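PDB 2GJ2: wsv230 from Shrimp white spot syndrome virus, which is a nonstructural viral protein of unsettled role, with a ferredoxin fold that binds metal ions, cadmium in this crystal. Local coordinates for residues G17-Y23 and L68-S72. Sequence-based numbering, arbitrary orientation.
Sequences GDDTSRY and LTGDS
Asp71 and Tyr23 meet at a single carboxylate oxygen: the phenol OH of Tyr23 donates to Asp71 OD2 at 2.7 Å, and the backbone N of Asp19 donates to the same OD2 at 3.0 Å. The two donors reach OD2 from opposite faces of the carboxylate plane, the hydroxyl 50° out of it, while the oxygen lies at the edge of the tyrosine ring, near the ring plane. This oxygen thus gathers the backbone of the 17-23 loop and the hydroxyl of Tyr23, first residue of helix 23-27, at one point. The carbonyl O of Asp19 also comes close to Asp71 OD2, two acceptors 2.9 Å apart, their repulsion probably eased by the donors to OD2 and by the water that donates to Asp19 O. A chi1 of -175° sets the Asp71 carboxylate opposite the backbone N across the CA-CB bond and carries it into the loop; its other oxygen, OD1, is hydrogen-bonded to Thr73 OG1, which also accepts from the backbone N of Asp18.

Beside this group, Thr69 OG1 approaches the Tyr23 ring obliquely, 3.0 Å from CD1. The same hydroxyl donates to a water at 2.7 Å; that water in turn donates to Asp19 O and accepts from Arg22 N, bridging the loop to the helix end through three bonds. Farther out, the poorly ordered Arg22 side chain runs extended past Leu68, whose carbonyl O lies over one guanidinium face.

Within 68-72, Gly70 closes helix 62-69 in a Schellman motif with positive phi, and the next residue, Asp71, points its side chain toward the loop. Arg22 is the N-cap residue of helix 23-27. The contact therefore joins the connection from strand 13-16 into helix 23-27 with the exit of helix 62-69 toward strand 75-78, two neighbouring strands of the antiparallel sheet in this ferredoxin fold.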
loop_
_atom_site.group_PDB
_atom_site.type_symbol
_atom_site.label_atom_id
_atom_site.label_comp_id
_atom_site.label_asym_id
_atom_site.label_seq_id
_atom_site.Cartn_x
_atom_site.Cartn_y
_atom_site.Cartn_z
ATOM N N GLY A 17 -11.190 -8.771 -13.839
ATOM C CA GLY A 17 -12.219 -8.606 -14.847
ATOM C C GLY A 17 -11.674 -8.659 -16.270
ATOM O O GLY A 17 -10.471 -8.794 -16.469
ATOM N N ASP A 18 -12.564 -8.537 -17.251
ATOM C CA ASP A 18 -12.188 -8.600 -18.659
ATOM C C ASP A 18 -12.048 -7.235 -19.353
ATOM O O ASP A 18 -11.609 -7.149 -20.495
ATOM C CB ASP A 18 -13.213 -9.444 -19.405
ATOM C CG ASP A 18 -12.723 -9.876 -20.763
ATOM O OD1 ASP A 18 -11.693 -10.585 -20.810
ATOM O OD2 ASP A 18 -13.365 -9.510 -21.771
ATOM N N ASP A 19 -12.437 -6.183 -18.648
ATOM C CA ASP A 19 -12.368 -4.817 -19.134
ATOM C C ASP A 19 -11.930 -3.992 -17.927
ATOM O O ASP A 19 -12.753 -3.497 -17.156
ATOM C CB ASP A 19 -13.749 -4.360 -19.636
ATOM C CG ASP A 19 -13.763 -2.893 -20.078
ATOM O OD1 ASP A 19 -12.757 -2.422 -20.651
ATOM O OD2 ASP A 19 -14.787 -2.211 -19.857
ATOM N N THR A 20 -10.617 -3.865 -17.770
ATOM C CA THR A 20 -10.018 -3.155 -16.646
ATOM C C THR A 20 -9.622 -1.735 -16.992
ATOM O O THR A 20 -8.703 -1.186 -16.385
ATOM C CB THR A 20 -8.747 -3.883 -16.188
ATOM O OG1 THR A 20 -7.688 -3.622 -17.120
ATOM C CG2 THR A 20 -8.982 -5.387 -16.158
ATOM N N SER A 21 -10.318 -1.133 -17.949
ATOM C CA SER A 21 -9.980 0.219 -18.400
ATOM C C SER A 21 -10.160 1.351 -17.407
ATOM O O SER A 21 -9.320 2.234 -17.328
ATOM C CB SER A 21 -10.754 0.562 -19.683
ATOM O OG SER A 21 -10.253 -0.163 -20.792
ATOM N N ARG A 22 -11.258 1.334 -16.664
ATOM C CA ARG A 22 -11.541 2.390 -15.702
ATOM C C ARG A 22 -11.366 1.939 -14.238
ATOM O O ARG A 22 -11.798 2.647 -13.313
ATOM C CB ARG A 22 -12.971 2.893 -15.930
ATOM C CG ARG A 22 -13.348 4.118 -15.114
ATOM C CD ARG A 22 -14.820 4.491 -15.271
ATOM N NE ARG A 22 -15.158 5.674 -14.480
ATOM C CZ ARG A 22 -16.383 6.173 -14.358
ATOM N NH1 ARG A 22 -17.404 5.595 -14.974
ATOM N NH2 ARG A 22 -16.583 7.253 -13.615
ATOM N N TYR A 23 -10.734 0.780 -14.021
ATOM C CA TYR A 23 -10.542 0.261 -12.657
ATOM C C TYR A 23 -9.728 1.238 -11.847
ATOM O O TYR A 23 -10.065 1.554 -10.699
ATOM C CB TYR A 23 -9.803 -1.072 -12.669
ATOM C CG TYR A 23 -10.633 -2.310 -12.912
ATOM C CD1 TYR A 23 -11.785 -2.270 -13.698
ATOM C CD2 TYR A 23 -10.212 -3.542 -12.425
ATOM C CE1 TYR A 23 -12.490 -3.426 -13.994
ATOM C CE2 TYR A 23 -10.903 -4.698 -12.710
ATOM C CZ TYR A 23 -12.045 -4.643 -13.502
ATOM O OH TYR A 23 -12.724 -5.807 -13.807
ATOM N N LEU A 68 -20.174 1.029 -11.870
ATOM C CA LEU A 68 -19.201 2.109 -11.828
ATOM C C LEU A 68 -18.021 1.882 -12.762
ATOM O O LEU A 68 -17.522 2.814 -13.403
ATOM C CB LEU A 68 -18.744 2.334 -10.385
ATOM C CG LEU A 68 -19.789 3.006 -9.485
ATOM C CD1 LEU A 68 -19.332 3.033 -8.031
ATOM C CD2 LEU A 68 -20.017 4.432 -9.989
ATOM N N THR A 69 -17.600 0.633 -12.892
ATOM C CA THR A 69 -16.465 0.331 -13.749
ATOM C C THR A 69 -16.837 0.054 -15.200
ATOM O O THR A 69 -16.006 0.178 -16.098
ATOM C CB THR A 69 -15.672 -0.866 -13.197
ATOM O OG1 THR A 69 -14.492 -1.044 -13.985
ATOM C CG2 THR A 69 -16.494 -2.137 -13.251
ATOM N N GLY A 70 -18.092 -0.317 -15.437
ATOM C CA GLY A 70 -18.510 -0.615 -16.792
ATOM C C GLY A 70 -17.946 -1.965 -17.145
ATOM O O GLY A 70 -17.504 -2.194 -18.269
ATOM N N ASP A 71 -17.940 -2.866 -16.167
ATOM C CA ASP A 71 -17.424 -4.218 -16.390
ATOM C C ASP A 71 -18.294 -5.188 -15.603
ATOM O O ASP A 71 -18.140 -5.334 -14.392
ATOM C CB ASP A 71 -15.973 -4.332 -15.925
ATOM C CG ASP A 71 -15.369 -5.679 -16.253
ATOM O OD1 ASP A 71 -16.143 -6.609 -16.606
ATOM O OD2 ASP A 71 -14.127 -5.809 -16.156
ATOM N N SER A 72 -19.216 -5.840 -16.303
ATOM C CA SER A 72 -20.150 -6.766 -15.678
ATOM C C SER A 72 -19.500 -8.090 -15.296
ATOM O O SER A 72 -20.133 -8.914 -14.650
ATOM C CB SER A 72 -21.337 -7.029 -16.613
ATOM O OG SER A 72 -20.963 -7.823 -17.743
HETATM O O HOH W 1 -13.209 -0.879 -16.406
#